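Local coordinates for RagA protein (Porphyromonas gingivalis, PDB 6SLN), which probably imports nutrients across the outer membrane as a TonB-dependent receptor with a plug domain inside a beta-barrel, at residues W854-D862 with L929-V937. Sequence-based numbering, arbitrary orientation.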
loop_
_atom_site.group_PDB
_atom_site.type_symbol
_atom_site.label_atom_id
_atom_site.label_comp_id
_atom_site.label_asym_id
_atom_site.label_seq_id
_atom_site.Cartn_x
_atom_site.Cartn_y
_atom_site.Cartn_z
ATOM N N TRP A 854 35.150 -5.909 45.537
ATOM C CA TRP A 854 36.195 -6.625 46.252
ATOM C C TRP A 854 37.444 -6.722 45.398
ATOM O O TRP A 854 37.885 -5.723 44.827
ATOM C CB TRP A 854 35.733 -8.015 46.650
ATOM C CG TRP A 854 36.321 -8.361 47.937
ATOM C CD1 TRP A 854 36.599 -7.502 48.953
ATOM C CD2 TRP A 854 36.756 -9.649 48.365
ATOM N NE1 TRP A 854 37.168 -8.176 49.998
ATOM C CE2 TRP A 854 37.274 -9.499 49.662
ATOM C CE3 TRP A 854 36.748 -10.917 47.783
ATOM C CZ2 TRP A 854 37.777 -10.568 50.388
ATOM C CZ3 TRP A 854 37.250 -11.977 48.505
ATOM C CH2 TRP A 854 37.757 -11.798 49.792
ATOM N N LYS A 855 38.026 -7.912 45.296
ATOM C CA LYS A 855 39.061 -8.149 44.296
ATOM C C LYS A 855 38.399 -8.897 43.140
ATOM O O LYS A 855 38.461 -10.119 43.025
ATOM C CB LYS A 855 40.248 -8.899 44.891
ATOM C CG LYS A 855 41.587 -8.555 44.208
ATOM C CD LYS A 855 42.804 -8.713 45.136
ATOM C CE LYS A 855 44.132 -8.626 44.360
ATOM N NZ LYS A 855 45.013 -9.834 44.566
ATOM N N GLY A 856 37.737 -8.133 42.278
ATOM C CA GLY A 856 37.029 -8.689 41.152
ATOM C C GLY A 856 35.563 -8.936 41.402
ATOM O O GLY A 856 34.811 -9.122 40.439
ATOM N N LEU A 857 35.130 -8.936 42.659
ATOM C CA LEU A 857 33.725 -9.117 42.990
ATOM C C LEU A 857 33.086 -7.754 43.233
ATOM O O LEU A 857 33.510 -7.016 44.126
ATOM C CB LEU A 857 33.568 -10.022 44.210
ATOM C CG LEU A 857 32.272 -10.835 44.177
ATOM C CD1 LEU A 857 32.086 -11.462 42.802
ATOM C CD2 LEU A 857 32.277 -11.903 45.253
ATOM N N SER A 858 32.073 -7.422 42.438
ATOM C CA SER A 858 31.370 -6.154 42.555
ATOM C C SER A 858 29.886 -6.378 42.772
ATOM O O SER A 858 29.289 -7.315 42.229
ATOM C CB SER A 858 31.543 -5.284 41.309
ATOM O OG SER A 858 32.885 -4.881 41.170
ATOM N N LEU A 859 29.293 -5.491 43.561
ATOM C CA LEU A 859 27.847 -5.420 43.696
ATOM C C LEU A 859 27.445 -3.964 43.543
ATOM O O LEU A 859 27.932 -3.107 44.289
ATOM C CB LEU A 859 27.379 -5.978 45.040
ATOM C CG LEU A 859 25.863 -6.030 45.195
ATOM C CD1 LEU A 859 25.375 -7.452 45.418
ATOM C CD2 LEU A 859 25.495 -5.158 46.345
ATOM N N ASP A 860 26.578 -3.683 42.573
ATOM C CA ASP A 860 26.119 -2.328 42.296
ATOM C C ASP A 860 24.602 -2.267 42.361
ATOM O O ASP A 860 23.911 -3.073 41.728
ATOM C CB ASP A 860 26.618 -1.839 40.936
ATOM C CG ASP A 860 28.026 -1.304 41.009
ATOM O OD1 ASP A 860 28.195 -0.066 41.053
ATOM O OD2 ASP A 860 28.963 -2.126 41.064
ATOM N N ALA A 861 24.096 -1.316 43.136
ATOM C CA ALA A 861 22.669 -1.082 43.286
ATOM C C ALA A 861 22.367 0.322 42.795
ATOM O O ALA A 861 23.034 1.283 43.192
ATOM C CB ALA A 861 22.223 -1.250 44.741
ATOM N N ASP A 862 21.383 0.437 41.919
ATOM C CA ASP A 862 20.917 1.724 41.426
ATOM C C ASP A 862 19.476 1.895 41.898
ATOM O O ASP A 862 18.589 1.130 41.500
ATOM C CB ASP A 862 21.044 1.799 39.904
ATOM C CG ASP A 862 22.481 1.997 39.450
ATOM O OD1 ASP A 862 23.231 1.003 39.398
ATOM O OD2 ASP A 862 22.867 3.144 39.147
ATOM N N LEU A 929 14.263 -0.124 43.437
ATOM C CA LEU A 929 15.591 -0.667 43.189
ATOM C C LEU A 929 15.644 -0.967 41.705
ATOM O O LEU A 929 15.130 -1.987 41.252
ATOM C CB LEU A 929 15.834 -1.913 44.031
ATOM C CG LEU A 929 17.181 -2.599 43.839
ATOM C CD1 LEU A 929 18.313 -1.589 43.894
ATOM C CD2 LEU A 929 17.382 -3.696 44.878
ATOM N N LYS A 930 16.213 -0.047 40.926
ATOM C CA LYS A 930 16.170 -0.187 39.472
ATOM C C LYS A 930 17.152 -1.235 38.979
ATOM O O LYS A 930 16.833 -2.015 38.080
ATOM C CB LYS A 930 16.454 1.151 38.804
ATOM C CG LYS A 930 15.293 2.092 38.836
ATOM C CD LYS A 930 14.981 2.591 37.448
ATOM C CE LYS A 930 14.019 1.660 36.713
ATOM N NZ LYS A 930 12.614 1.872 37.147
ATOM N N ASN A 931 18.331 -1.293 39.574
ATOM C CA ASN A 931 19.372 -2.171 39.080
ATOM C C ASN A 931 20.137 -2.729 40.266
ATOM O O ASN A 931 20.536 -1.980 41.161
ATOM C CB ASN A 931 20.305 -1.402 38.132
ATOM C CG ASN A 931 21.432 -2.252 37.595
ATOM O OD1 ASN A 931 21.274 -2.938 36.592
ATOM N ND2 ASN A 931 22.586 -2.195 38.253
ATOM N N LEU A 932 20.305 -4.044 40.285
ATOM C CA LEU A 932 21.202 -4.710 41.216
ATOM C C LEU A 932 22.030 -5.687 40.401
ATOM O O LEU A 932 21.485 -6.439 39.582
ATOM C CB LEU A 932 20.427 -5.417 42.333
ATOM C CG LEU A 932 21.231 -5.963 43.518
ATOM C CD1 LEU A 932 21.859 -4.858 44.355
ATOM C CD2 LEU A 932 20.323 -6.832 44.365
ATOM N N LYS A 933 23.346 -5.646 40.575
ATOM C CA LYS A 933 24.212 -6.467 39.741
ATOM C C LYS A 933 25.397 -6.956 40.554
ATOM O O LYS A 933 26.153 -6.156 41.111
ATOM C CB LYS A 933 24.684 -5.701 38.501
ATOM C CG LYS A 933 25.638 -6.484 37.611
ATOM C CD LYS A 933 26.283 -5.596 36.560
ATOM C CE LYS A 933 25.528 -5.644 35.247
ATOM N NZ LYS A 933 26.398 -5.337 34.064
ATOM N N LEU A 934 25.533 -8.270 40.634
ATOM C CA LEU A 934 26.743 -8.906 41.121
ATOM C C LEU A 934 27.588 -9.269 39.907
ATOM O O LEU A 934 27.125 -9.998 39.022
ATOM C CB LEU A 934 26.407 -10.145 41.946
ATOM C CG LEU A 934 27.647 -10.856 42.467
ATOM C CD1 LEU A 934 28.250 -10.040 43.597
ATOM C CD2 LEU A 934 27.305 -12.252 42.925
ATOM N N THR A 935 28.809 -8.753 39.857
ATOM C CA THR A 935 29.716 -9.015 38.753
ATOM C C THR A 935 30.986 -9.669 39.275
ATOM O O THR A 935 31.404 -9.429 40.413
ATOM C CB THR A 935 30.040 -7.725 38.005
ATOM O OG1 THR A 935 28.810 -7.084 37.652
ATOM C CG2 THR A 935 30.836 -8.006 36.733
ATOM N N TYR A 936 31.588 -10.517 38.440
ATOM C CA TYR A 936 32.864 -11.151 38.753
ATOM C C TYR A 936 33.798 -11.018 37.559
ATOM O O TYR A 936 33.584 -11.665 36.528
ATOM C CB TYR A 936 32.685 -12.617 39.127
ATOM C CG TYR A 936 33.947 -13.192 39.697
ATOM C CD1 TYR A 936 34.890 -12.363 40.286
ATOM C CD2 TYR A 936 34.215 -14.545 39.632
ATOM C CE1 TYR A 936 36.061 -12.864 40.805
ATOM C CE2 TYR A 936 35.386 -15.056 40.148
ATOM C CZ TYR A 936 36.305 -14.207 40.736
ATOM O OH TYR A 936 37.478 -14.691 41.264
ATOM N N VAL A 937 34.826 -10.184 37.706
ATOM C CA VAL A 937 35.911 -10.092 36.733
ATOM C C VAL A 937 36.848 -11.263 37.001
ATOM O O VAL A 937 37.517 -11.301 38.035
ATOM C CB VAL A 937 36.653 -8.753 36.831
ATOM C CG1 VAL A 937 37.976 -8.809 36.077
ATOM C CG2 VAL A 937 35.791 -7.627 36.287
#
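Residues 857-862 and 929-937 pair as antiparallel strands, with Ser858 opposite Thr935, Asp860 opposite Lys933 and Asp862 opposite Asn931 as hydrogen-bonded pairs. Ser858 and Thr935 exchange two backbone N-H...O bonds. At one end a classic beta bulge sets Lys930 and Asn931 together across from Asp862. Asp862 O takes Asn931 N at 3.1 Å and, by a weak bent bond, Lys930 N as well.

Leu857, Leu859, Ala861, Leu932, Leu934 and Tyr936 share one face. CD1 of Leu932 meets CB of Ala861 at 3.6 Å. CG of Leu932 is anti to the backbone N (chi1 -170°), and its CD1 reaches over to the partner strand. CD1 of Leu929 touches CB of Ala861 at 4.0 Å. Leu857 crosses Tyr936 at about a right angle, CD1 of Leu857 to CD1 of Tyr936 at 3.9 Å. The Tyr936 ring turns its edge to the Gly856 backbone. Beside that edge Gly856 O accepts Val937 N at 2.9 Å.

Ser858, Asp860, Asp862, Asn931, Lys933 and Thr935 line the other face. Asp862 and Asn931 lie side by side, with carboxylate and amide planes 70° apart. CB of Asp862 is 3.7 Å from CB of Asn931. Asn931 ND2 donates a weak, long hydrogen bond to Asp862 OD1 (3.5 Å). Asp862 OD2 is hydrogen-bonded to the Ser849 hydroxyl, and Asp860 OD2 to that of Tyr754. Lys930 NZ is hydrogen-bonded to Gln123 OE1 and Asn960 OD1, while Lys933 makes a cation-pi contact with Tyr955.

The apolar face, with Leu857, Leu859 and Leu934 on the surface, is consistent with the lipid-facing wall of the barrel. The polar face probably looks into the lumen, where Gln125 touches Asp862. Backbone bonds carry this strand pairing, and the stronger side-chain polar bonds tie it to neighbouring parts of the chain.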